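Local coordinates for glycosyl hydrolase, family 38 (Enterococcus faecalis, PDB 5KBP), which probably hydrolyses alpha-mannosidic linkages in carbohydrates, as a glycoside hydrolase of family 38, at residues A[535-540]-A[545-550]; A[552-557]-A[724-729]. One frame throughout, in Å; residues are numbered along the deposited sequence.

How the contacts relate
Contact 1 (535-540 with 545-550) is a beta hairpin, and contact 2 (552-557 with 724-729) follows it in series along the chain, their centres 11 Å apart. The two share a sheet: strand 545-549 runs beside strand 555-566, and probable hydrogen bonds tie I547 N to F556 O (2.8 Å) and D549 N to E554 O (2.8 Å). Contact 1 thus lies within one large antiparallel sheet, whereas contact 2 steps from that sheet to another, which contains strand 727-732. Both sit in the family 38 C-terminal region, away from F253 and Y256, seen to bind calcium in a structure of this protein, although none is bound to this chain here.

Contact 1: A[535-540]-A[545-550]; sequences IQVKIE and LTIADK
Q536 and A548 bind each other twice through their backbones, Q536 N to A548 O and A548 N to Q536 O, both at 2.9 Å. The donor Q536 N lies in the carbonyl plane of A548, on a lone pair. K538 and T546 form the next hydrogen-bonded pair; T546 N reaches K538 O at 2.9 Å in a nearly straight bond (172°). Beside these bonds, CA-H...O contacts use some of the same carbonyls, as where I547 CA meets Q536 O. The result is a regular antiparallel beta hairpin.

Apolar contacts gather on the face carrying I535, V537, I539, L545 and I547. I547 places CG1 beside its backbone N (chi1 -40°), and the next bend carries CD1 across to V537, where it touches both methyls, V537 CG2 at 3.6 Å. The CG2 branch of I547 instead lies alongside I535 CB at 3.9 Å. Farther along, L545 CD2 packs beside I539 CG1 at 3.7 Å. L659 and M652 pack on I535 and V537, and L659 also on L545.

The other face carries Q536, K538, T546 and the small A548; polar contacts gather there and at the hairpin's two ends. At one end, T546 OG1 donates to E540 OE2 at 3.2 Å, approaching on the anti side of the carboxylate, while E540 OE1 takes a salt bridge from K538 NZ at 3.5 Å. At the other, K550 lays its CD against I535 O, and its amine bonds to N532 O.

The chemistry is two-sided: a buried aliphatic face, and a partly exposed, more polar side, with E540 just beyond the strand shared between a hydroxyl and an ammonium group, which would probably favour its charged form.

Contact 2: A[552-557]-A[724-729]; sequences TGETFS and QNKGVT
E554 and K726 carry opposite charges, yet E554 meets the aliphatic chain of K726 and not its amine. The two side chains run nearly perpendicular, with E554 OE1 set against the lysine methylenes, 3.3 Å from K726 CD and equally near K726 CE. E554 CG also rests 3.7 Å from K726 CB. The lysine amine stays apart, K726 NZ lying 4.8 Å from E554 OE1, and makes its salt bridge with D723 instead. K726 holds CG between its own backbone N and carbonyl carbon (chi1 36°), then runs extended as far as CE before bending at chi4 (52°), which turns NZ aside from the carboxylate. Any attraction between the charges is therefore likely to act through space, without a direct bond.

F556 makes the other, wholly apolar half. Its ring and V728 point in opposite senses, lying past one another, and V728 CG2 approaches obliquely, 3.5 Å from F556 CE2 and 3.9 Å from both F556 CD2 and F556 CZ. The aromatic ring thereby spans much of the gap between backbones whose CA atoms, F556 and V728, stand 9.3 Å apart. No hydrogen bond joins the two segments.

Opposite D549, G553 and E554 together make a G1 beta bulge, with the positive phi of G553 (81°) suited to glycine. F556 and V728 also touch L782 of strand 772-783, the neighbour of strand 727-732, so the contact packs the sheet containing strands 545-549 and 555-566 against the sheet that contains 772-783, 727-732 and 718-722.

Contact 1: A[535-540]-A[545-550]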
loop_
_atom_site.group_PDB
_atom_site.type_symbol
_atom_site.label_atom_id
_atom_site.label_comp_id
_atom_site.label_asym_id
_atom_site.label_seq_id
_atom_site.Cartn_x
_atom_site.Cartn_y
_atom_site.Cartn_z
ATOM N N ILE A 535 6.377 43.818 -10.929
ATOM C CA ILE A 535 6.052 43.985 -9.519
ATOM C C ILE A 535 7.267 44.509 -8.768
ATOM O O ILE A 535 8.414 44.282 -9.163
ATOM C CB ILE A 535 5.560 42.663 -8.889
ATOM C CG1 ILE A 535 6.620 41.570 -9.049
ATOM C CG2 ILE A 535 4.245 42.226 -9.515
ATOM C CD1 ILE A 535 6.206 40.228 -8.485
ATOM N N GLN A 536 7.003 45.216 -7.671
ATOM C CA GLN A 536 8.032 45.689 -6.753
ATOM C C GLN A 536 7.707 45.134 -5.373
ATOM O O GLN A 536 6.655 45.449 -4.807
ATOM C CB GLN A 536 8.094 47.219 -6.733
ATOM C CG GLN A 536 9.411 47.796 -6.223
ATOM C CD GLN A 536 9.517 47.793 -4.710
ATOM O OE1 GLN A 536 8.512 47.708 -4.005
ATOM N NE2 GLN A 536 10.740 47.887 -4.203
ATOM N N VAL A 537 8.602 44.309 -4.837
ATOM C CA VAL A 537 8.337 43.531 -3.632
ATOM C C VAL A 537 9.185 44.068 -2.487
ATOM O O VAL A 537 10.406 44.214 -2.623
ATOM C CB VAL A 537 8.613 42.035 -3.862
ATOM C CG1 VAL A 537 8.416 41.250 -2.571
ATOM C CG2 VAL A 537 7.714 41.502 -4.964
ATOM N N LYS A 538 8.533 44.362 -1.364
ATOM C CA LYS A 538 9.201 44.694 -0.114
ATOM C C LYS A 538 8.802 43.665 0.932
ATOM O O LYS A 538 7.614 43.366 1.090
ATOM C CB LYS A 538 8.836 46.106 0.358
ATOM C CG LYS A 538 9.213 46.413 1.809
ATOM C CD LYS A 538 10.715 46.317 2.044
ATOM C CE LYS A 538 11.080 46.600 3.495
ATOM N NZ LYS A 538 10.736 47.992 3.897
ATOM N N ILE A 539 9.790 43.118 1.631
ATOM C CA ILE A 539 9.563 42.162 2.707
ATOM C C ILE A 539 9.801 42.893 4.021
ATOM O O ILE A 539 10.941 43.232 4.359
ATOM C CB ILE A 539 10.468 40.930 2.581
ATOM C CG1 ILE A 539 10.265 40.266 1.217
ATOM C CG2 ILE A 539 10.183 39.942 3.703
ATOM C CD1 ILE A 539 11.030 38.978 1.047
ATOM N N GLU A 540 8.724 43.141 4.760
ATOM C CA GLU A 540 8.807 43.870 6.014
ATOM C C GLU A 540 9.409 42.993 7.110
ATOM O O GLU A 540 9.443 41.763 7.011
ATOM C CB GLU A 540 7.421 44.356 6.441
ATOM C CG GLU A 540 6.605 44.994 5.325
ATOM C CD GLU A 540 7.107 46.371 4.937
ATOM O OE1 GLU A 540 7.903 46.956 5.702
ATOM O OE2 GLU A 540 6.701 46.871 3.867
ATOM N N LEU A 545 4.316 40.887 2.982
ATOM C CA LEU A 545 4.776 41.434 1.715
ATOM C C LEU A 545 3.992 42.691 1.363
ATOM O O LEU A 545 2.775 42.754 1.565
ATOM C CB LEU A 545 4.631 40.408 0.589
ATOM C CG LEU A 545 5.256 39.032 0.818
ATOM C CD1 LEU A 545 5.126 38.184 -0.433
ATOM C CD2 LEU A 545 6.711 39.160 1.237
ATOM N N THR A 546 4.700 43.687 0.836
ATOM C CA THR A 546 4.094 44.885 0.265
ATOM C C THR A 546 4.494 44.943 -1.204
ATOM O O THR A 546 5.657 45.212 -1.525
ATOM C CB THR A 546 4.535 46.145 1.009
ATOM O OG1 THR A 546 4.028 46.110 2.349
ATOM C CG2 THR A 546 4.009 47.390 0.306
ATOM N N ILE A 547 3.536 44.684 -2.090
ATOM C CA ILE A 547 3.790 44.568 -3.520
ATOM C C ILE A 547 3.226 45.792 -4.225
ATOM O O ILE A 547 2.169 46.308 -3.845
ATOM C CB ILE A 547 3.180 43.276 -4.100
ATOM C CG1 ILE A 547 3.367 42.108 -3.128
ATOM C CG2 ILE A 547 3.809 42.947 -5.444
ATOM C CD1 ILE A 547 4.805 41.734 -2.880
ATOM N N ALA A 548 3.933 46.253 -5.252
ATOM C CA ALA A 548 3.491 47.365 -6.085
ATOM C C ALA A 548 3.422 46.891 -7.529
ATOM O O ALA A 548 4.435 46.463 -8.094
ATOM C CB ALA A 548 4.431 48.565 -5.952
ATOM N N ASP A 549 2.231 46.954 -8.118
ATOM C CA ASP A 549 2.042 46.607 -9.525
ATOM C C ASP A 549 2.576 47.761 -10.362
ATOM O O ASP A 549 1.939 48.811 -10.473
ATOM C CB ASP A 549 0.571 46.332 -9.817
ATOM C CG ASP A 549 0.360 45.591 -11.125
ATOM O OD1 ASP A 549 1.163 45.780 -12.064
ATOM O OD2 ASP A 549 -0.615 44.814 -11.215
ATOM N N LYS A 550 3.757 47.569 -10.957
ATOM C CA LYS A 550 4.412 48.651 -11.685
ATOM C C LYS A 550 3.703 48.997 -12.987
ATOM O O LYS A 550 3.937 50.079 -13.534
ATOM C CB LYS A 550 5.873 48.285 -11.964
ATOM C CG LYS A 550 6.685 48.034 -10.702
ATOM C CD LYS A 550 8.082 47.510 -11.006
ATOM C CE LYS A 550 8.966 48.584 -11.619
ATOM N NZ LYS A 550 10.370 48.113 -11.770
#

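Contact 2: A[552-557]-A[724-729]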
loop_
_atom_site.group_PDB
_atom_site.type_symbol
_atom_site.label_atom_id
_atom_site.label_comp_id
_atom_site.label_asym_id
_atom_site.label_seq_id
_atom_site.Cartn_x
_atom_site.Cartn_y
_atom_site.Cartn_z
ATOM N N THR A 552 0.122 48.810 -13.344
ATOM C CA THR A 552 -1.160 49.421 -13.020
ATOM C C THR A 552 -1.069 50.463 -11.913
ATOM O O THR A 552 -2.021 51.227 -11.729
ATOM C CB THR A 552 -2.172 48.342 -12.617
ATOM O OG1 THR A 552 -1.841 47.838 -11.317
ATOM C CG2 THR A 552 -2.149 47.195 -13.617
ATOM N N GLY A 553 0.040 50.514 -11.178
ATOM C CA GLY A 553 0.200 51.480 -10.111
ATOM C C GLY A 553 -0.469 51.117 -8.806
ATOM O O GLY A 553 -0.522 51.957 -7.900
ATOM N N GLU A 554 -0.980 49.897 -8.675
ATOM C CA GLU A 554 -1.675 49.477 -7.470
ATOM C C GLU A 554 -0.691 48.953 -6.431
ATOM O O GLU A 554 0.412 48.500 -6.751
ATOM C CB GLU A 554 -2.714 48.403 -7.795
ATOM C CG GLU A 554 -3.747 48.825 -8.826
ATOM C CD GLU A 554 -4.640 49.951 -8.340
ATOM O OE1 GLU A 554 -4.768 50.133 -7.111
ATOM O OE2 GLU A 554 -5.217 50.656 -9.194
ATOM N N THR A 555 -1.106 49.022 -5.169
ATOM C CA THR A 555 -0.307 48.537 -4.055
ATOM C C THR A 555 -1.130 47.569 -3.217
ATOM O O THR A 555 -2.351 47.704 -3.101
ATOM C CB THR A 555 0.193 49.685 -3.162
ATOM O OG1 THR A 555 -0.925 50.341 -2.553
ATOM C CG2 THR A 555 0.991 50.694 -3.977
ATOM N N PHE A 556 -0.443 46.588 -2.637
ATOM C CA PHE A 556 -1.063 45.599 -1.767
ATOM C C PHE A 556 -0.134 45.344 -0.592
ATOM O O PHE A 556 1.069 45.144 -0.786
ATOM C CB PHE A 556 -1.345 44.294 -2.521
ATOM C CG PHE A 556 -2.147 44.482 -3.778
ATOM C CD1 PHE A 556 -1.519 44.737 -4.988
ATOM C CD2 PHE A 556 -3.531 44.404 -3.751
ATOM C CE1 PHE A 556 -2.256 44.912 -6.144
ATOM C CE2 PHE A 556 -4.272 44.579 -4.905
ATOM C CZ PHE A 556 -3.634 44.831 -6.103
ATOM N N SER A 557 -0.686 45.350 0.620
ATOM C CA SER A 557 0.108 45.223 1.833
ATOM C C SER A 557 -0.419 44.082 2.694
ATOM O O SER A 557 -1.528 43.580 2.492
ATOM C CB SER A 557 0.110 46.530 2.638
ATOM O OG SER A 557 -1.208 46.913 2.990
ATOM N N GLN A 724 -13.082 46.528 -11.298
ATOM C CA GLN A 724 -12.976 47.043 -12.657
ATOM C C GLN A 724 -11.586 47.565 -13.001
ATOM O O GLN A 724 -11.358 47.940 -14.156
ATOM C CB GLN A 724 -14.004 48.155 -12.878
ATOM N N ASN A 725 -10.655 47.596 -12.047
ATOM C CA ASN A 725 -9.356 48.209 -12.301
ATOM C C ASN A 725 -8.186 47.300 -11.936
ATOM O O ASN A 725 -7.139 47.346 -12.590
ATOM C CB ASN A 725 -9.237 49.531 -11.539
ATOM C CG ASN A 725 -10.146 50.610 -12.098
ATOM O OD1 ASN A 725 -9.820 51.258 -13.093
ATOM N ND2 ASN A 725 -11.290 50.814 -11.454
ATOM N N LYS A 726 -8.341 46.479 -10.899
ATOM C CA LYS A 726 -7.240 45.678 -10.385
ATOM C C LYS A 726 -7.754 44.312 -9.952
ATOM O O LYS A 726 -8.961 44.088 -9.828
ATOM C CB LYS A 726 -6.542 46.383 -9.216
ATOM C CG LYS A 726 -7.493 47.154 -8.319
ATOM C CD LYS A 726 -6.814 47.607 -7.041
ATOM C CE LYS A 726 -7.641 48.665 -6.331
ATOM N NZ LYS A 726 -9.048 48.226 -6.124
ATOM N N GLY A 727 -6.819 43.397 -9.714
ATOM C CA GLY A 727 -7.178 42.055 -9.302
ATOM C C GLY A 727 -5.982 41.293 -8.783
ATOM O O GLY A 727 -4.831 41.590 -9.124
ATOM N N VAL A 728 -6.273 40.297 -7.949
ATOM C CA VAL A 728 -5.262 39.434 -7.349
ATOM C C VAL A 728 -5.655 37.986 -7.603
ATOM O O VAL A 728 -6.803 37.599 -7.358
ATOM C CB VAL A 728 -5.108 39.689 -5.838
ATOM C CG1 VAL A 728 -4.058 38.763 -5.246
ATOM C CG2 VAL A 728 -4.750 41.140 -5.576
ATOM N N THR A 729 -4.706 37.189 -8.090
ATOM C CA THR A 729 -4.899 35.761 -8.297
ATOM C C THR A 729 -3.925 34.994 -7.414
ATOM O O THR A 729 -2.729 35.307 -7.386
ATOM C CB THR A 729 -4.695 35.371 -9.766
ATOM O OG1 THR A 729 -5.654 36.048 -10.586
ATOM C CG2 THR A 729 -4.861 33.867 -9.946
#